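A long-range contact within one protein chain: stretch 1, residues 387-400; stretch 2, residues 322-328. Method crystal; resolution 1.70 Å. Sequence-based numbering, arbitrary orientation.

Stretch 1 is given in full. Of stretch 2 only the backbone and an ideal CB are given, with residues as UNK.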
# COMPACT_ATOMS: atom_id res chain seq x y z
N SER A 387 -15.97 37.04 16.00
CA SER A 387 -14.52 37.20 15.85
C SER A 387 -14.02 36.30 14.70
O SER A 387 -14.69 35.36 14.32
CB SER A 387 -13.81 36.83 17.15
OG SER A 387 -14.02 35.46 17.47
N PRO A 388 -12.84 36.61 14.14
CA PRO A 388 -12.32 35.78 13.03
C PRO A 388 -12.15 34.32 13.43
O PRO A 388 -11.57 34.02 14.48
CB PRO A 388 -10.96 36.41 12.73
CG PRO A 388 -11.08 37.81 13.21
CD PRO A 388 -11.98 37.78 14.40
N GLY A 389 -12.61 33.41 12.59
CA GLY A 389 -12.53 32.00 12.90
C GLY A 389 -11.20 31.35 12.59
O GLY A 389 -10.87 30.28 13.14
N LEU A 390 -10.42 31.98 11.71
CA LEU A 390 -9.15 31.41 11.25
C LEU A 390 -7.98 32.25 11.74
O LEU A 390 -8.15 33.43 12.06
CB LEU A 390 -9.12 31.33 9.71
CG LEU A 390 -10.31 30.74 8.96
CD1 LEU A 390 -9.99 30.68 7.46
CD2 LEU A 390 -10.68 29.33 9.47
N ILE A 391 -6.79 31.64 11.82
CA ILE A 391 -5.64 32.34 12.37
C ILE A 391 -5.16 33.49 11.48
O ILE A 391 -5.37 33.49 10.26
CB ILE A 391 -4.48 31.39 12.72
CG1 ILE A 391 -3.95 30.67 11.48
CG2 ILE A 391 -4.93 30.40 13.80
CD1 ILE A 391 -2.69 29.85 11.76
N SER A 392 -4.53 34.47 12.12
CA SER A 392 -4.02 35.65 11.44
C SER A 392 -2.78 35.32 10.61
O SER A 392 -2.17 34.27 10.80
CB SER A 392 -3.62 36.72 12.47
OG SER A 392 -2.44 36.31 13.15
N GLU A 393 -2.40 36.23 9.73
CA GLU A 393 -1.20 36.04 8.92
C GLU A 393 0.04 35.97 9.81
O GLU A 393 0.97 35.23 9.53
CB GLU A 393 -1.05 37.17 7.91
CG GLU A 393 -2.17 37.23 6.88
CD GLU A 393 -1.83 38.12 5.69
OE1 GLU A 393 -2.37 37.86 4.59
OE2 GLU A 393 -1.04 39.07 5.86
N GLU A 394 0.04 36.77 10.88
CA GLU A 394 1.15 36.78 11.81
C GLU A 394 1.29 35.44 12.51
O GLU A 394 2.40 34.94 12.72
CB GLU A 394 0.97 37.91 12.84
CG GLU A 394 1.14 39.31 12.27
CD GLU A 394 -0.14 39.89 11.66
OE1 GLU A 394 -0.08 41.05 11.20
OE2 GLU A 394 -1.19 39.21 11.63
N GLU A 395 0.16 34.84 12.89
CA GLU A 395 0.18 33.53 13.50
C GLU A 395 0.65 32.46 12.52
O GLU A 395 1.41 31.57 12.88
CB GLU A 395 -1.19 33.18 14.09
CG GLU A 395 -1.23 31.82 14.79
CD GLU A 395 -0.36 31.78 16.04
OE1 GLU A 395 -0.09 32.86 16.63
OE2 GLU A 395 0.06 30.66 16.43
N MET A 396 0.21 32.55 11.26
CA MET A 396 0.67 31.59 10.24
C MET A 396 2.18 31.65 10.10
O MET A 396 2.84 30.62 10.01
CB MET A 396 0.04 31.91 8.89
CG MET A 396 -1.44 31.62 8.83
SD MET A 396 -2.22 32.19 7.31
CE MET A 396 -1.72 30.90 6.17
N ALA A 397 2.73 32.87 10.11
CA ALA A 397 4.16 33.03 9.91
C ALA A 397 4.93 32.45 11.09
O ALA A 397 5.96 31.82 10.90
CB ALA A 397 4.51 34.51 9.69
N LYS A 398 4.43 32.66 12.30
CA LYS A 398 5.03 32.04 13.49
C LYS A 398 5.05 30.51 13.42
O LYS A 398 6.06 29.87 13.73
CB LYS A 398 4.30 32.49 14.77
CG LYS A 398 4.60 33.90 15.16
CD LYS A 398 3.91 34.26 16.46
CE LYS A 398 4.02 35.76 16.72
NZ LYS A 398 3.18 36.19 17.86
N ARG A 399 3.92 29.91 13.05
CA ARG A 399 3.85 28.46 12.99
C ARG A 399 4.74 27.92 11.90
O ARG A 399 5.41 26.91 12.09
CB ARG A 399 2.41 28.00 12.78
CG ARG A 399 1.53 28.47 13.97
CD ARG A 399 0.11 28.00 13.82
NE ARG A 399 -0.71 28.40 14.97
CZ ARG A 399 -1.94 27.96 15.20
NH1 ARG A 399 -2.61 28.38 16.27
NH2 ARG A 399 -2.50 27.11 14.34
N ARG A 400 4.75 28.60 10.76
CA ARG A 400 5.61 28.18 9.66
C ARG A 400 7.07 28.20 10.09
O ARG A 400 7.82 27.25 9.84
CB ARG A 400 5.40 29.05 8.42
CG ARG A 400 6.21 28.52 7.25
CD ARG A 400 6.35 29.49 6.10
NE ARG A 400 5.12 29.64 5.35
CZ ARG A 400 5.06 29.78 4.03
NH1 ARG A 400 6.17 29.77 3.30
NH2 ARG A 400 3.88 29.92 3.44
N UNK A 322 -8.33 24.77 0.50
CA UNK A 322 -7.34 24.86 1.57
C UNK A 322 -7.41 26.29 2.11
O UNK A 322 -7.61 27.25 1.36
CB UNK A 322 -5.93 24.51 1.08
N UNK A 323 -7.24 26.42 3.42
CA UNK A 323 -7.54 27.69 4.10
C UNK A 323 -6.68 27.86 5.35
O UNK A 323 -6.19 26.89 5.88
CB UNK A 323 -9.02 27.76 4.47
N UNK A 324 -6.52 29.11 5.83
CA UNK A 324 -5.72 29.24 7.06
C UNK A 324 -6.33 28.42 8.19
O UNK A 324 -7.54 28.23 8.23
CB UNK A 324 -5.61 30.71 7.48
N UNK A 325 -5.49 27.90 9.08
CA UNK A 325 -5.97 27.01 10.14
C UNK A 325 -7.02 27.69 11.04
O UNK A 325 -6.86 28.85 11.41
CB UNK A 325 -4.79 26.53 10.99
N UNK A 326 -8.10 26.99 11.38
CA UNK A 326 -9.02 27.58 12.37
C UNK A 326 -8.35 27.86 13.72
O UNK A 326 -7.46 27.10 14.12
CB UNK A 326 -10.21 26.65 12.58
N UNK A 327 -8.80 28.92 14.41
CA UNK A 327 -8.24 29.29 15.70
C UNK A 327 -8.58 28.31 16.81
O UNK A 327 -7.78 28.08 17.71
CB UNK A 327 -8.73 30.69 16.09
N UNK A 328 -9.79 27.74 16.76
CA UNK A 328 -10.19 26.77 17.79
C UNK A 328 -10.54 25.42 17.18
O UNK A 328 -10.72 25.29 15.97
CB UNK A 328 -11.38 27.30 18.59

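Position 322 lies out of reach of stretch 1. Its ideal CB has nothing of that stretch within 5.5 Å, so the contact sets no preference. The residue is Ala322.

At position 323 the CA-to-CB bond runs sideways. The ideal CB is 4.3 Å from Leu390 CD1. An apolar or aromatic side chain would suit contact with Leu390 CD1. The extended backbone (-152/160) excludes proline and suits most other residues. The residue is His323. Its CD2 lies 4.3 Å from Leu390 CD2.

Position 324 points toward stretch 1. The ideal CB is 3.7 Å from Met396 SD and 4.2 Å from Leu390 CB. This mostly apolar setting suits a compact apolar side chain such as Ala, Val or Pro. Phi is -58°, which proline accepts, and no atom of stretch 1 calls for the backbone N as a donor. The residue is Pro324. Its CB packs 3.9 Å from Met396 SD, and its CD lies 3.8 Å from Leu390 CD1.

At position 325, Ile391 N donates to the backbone O of position 325 at 2.8 Å; the carbonyl is the backbone's, so this bond does not select a side chain. The CA-to-CB bond runs sideways, with the ideal CB near Ile391 CD1 and Arg399 NH2. Leu, Ile, Met or a polar chain could fit. The residue is Met325. Its CB touches Ile391 CD1 at 4.0 Å, and its CG approaches Arg399 NH2 at 4.0 Å, at the guanidinium edge. The end of the side chain leads away.

Position 326 is bridged to Leu390, CA to CA 4.0 Å. CA-to-CB points away overall, yet the ideal CB is 4.1 Å from Leu390 CD2. Phi is -60°, so proline is possible, as are small apolar residues. The residue is Pro326. Its CG lies 4.0 Å from Leu390 CD2. Its O accepts from water 1, which accepts from Arg399 NH2.

Position 327 donates its backbone N to Gly389 O at 2.8 Å, which excludes proline. CA-to-CB runs sideways. The ideal CB of position 327 is 3.7 Å from Gly389 O and 4.4 Å from Ile391 CG2; the carbonyls of Pro388 and Leu390 lie further along. A long chain with an apolar stem and a donor would suit: Arg, Lys or Gln. The residue is Arg327. Its CG packs 3.8 Å from Ile391 CG2, and its NE donates to Leu390 O at 3.0 Å.

Position 328 has a sideways CB with nothing of stretch 1 within 5.5 Å, so many residues would do. The residue is Thr328. Its N donates to water 3, which donates to Gly389 O.

Stretch 2 322-328: AHPMPRT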
# COMPACT_ATOMS: atom_id res chain seq x y z
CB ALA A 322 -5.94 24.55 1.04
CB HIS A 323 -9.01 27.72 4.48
CG HIS A 323 -9.44 26.51 5.25
ND1 HIS A 323 -9.74 25.31 4.64
CD2 HIS A 323 -9.63 26.31 6.58
CE1 HIS A 323 -10.10 24.43 5.55
NE2 HIS A 323 -10.04 25.01 6.74
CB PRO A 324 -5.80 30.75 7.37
CG PRO A 324 -6.06 31.39 6.04
CD PRO A 324 -6.92 30.41 5.27
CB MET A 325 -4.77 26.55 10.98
CG MET A 325 -5.04 25.36 11.86
SD MET A 325 -5.35 23.90 10.84
CE MET A 325 -6.17 22.85 12.04
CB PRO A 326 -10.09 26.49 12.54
CG PRO A 326 -10.08 25.76 11.22
CD PRO A 326 -8.65 25.76 10.77
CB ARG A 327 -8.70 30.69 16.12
CG ARG A 327 -8.14 31.78 15.26
CD ARG A 327 -8.61 33.15 15.73
NE ARG A 327 -7.99 34.20 14.92
CZ ARG A 327 -7.42 35.29 15.42
NH1 ARG A 327 -7.41 35.51 16.73
NH2 ARG A 327 -6.88 36.18 14.60
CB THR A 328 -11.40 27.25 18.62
OG1 THR A 328 -12.62 26.91 17.95
CG2 THR A 328 -11.35 28.75 18.87
O HOH W 1 -5.31 26.58 15.49
O HOH W 2 -5.30 29.28 17.53
O HOH W 3 -11.89 28.70 15.05
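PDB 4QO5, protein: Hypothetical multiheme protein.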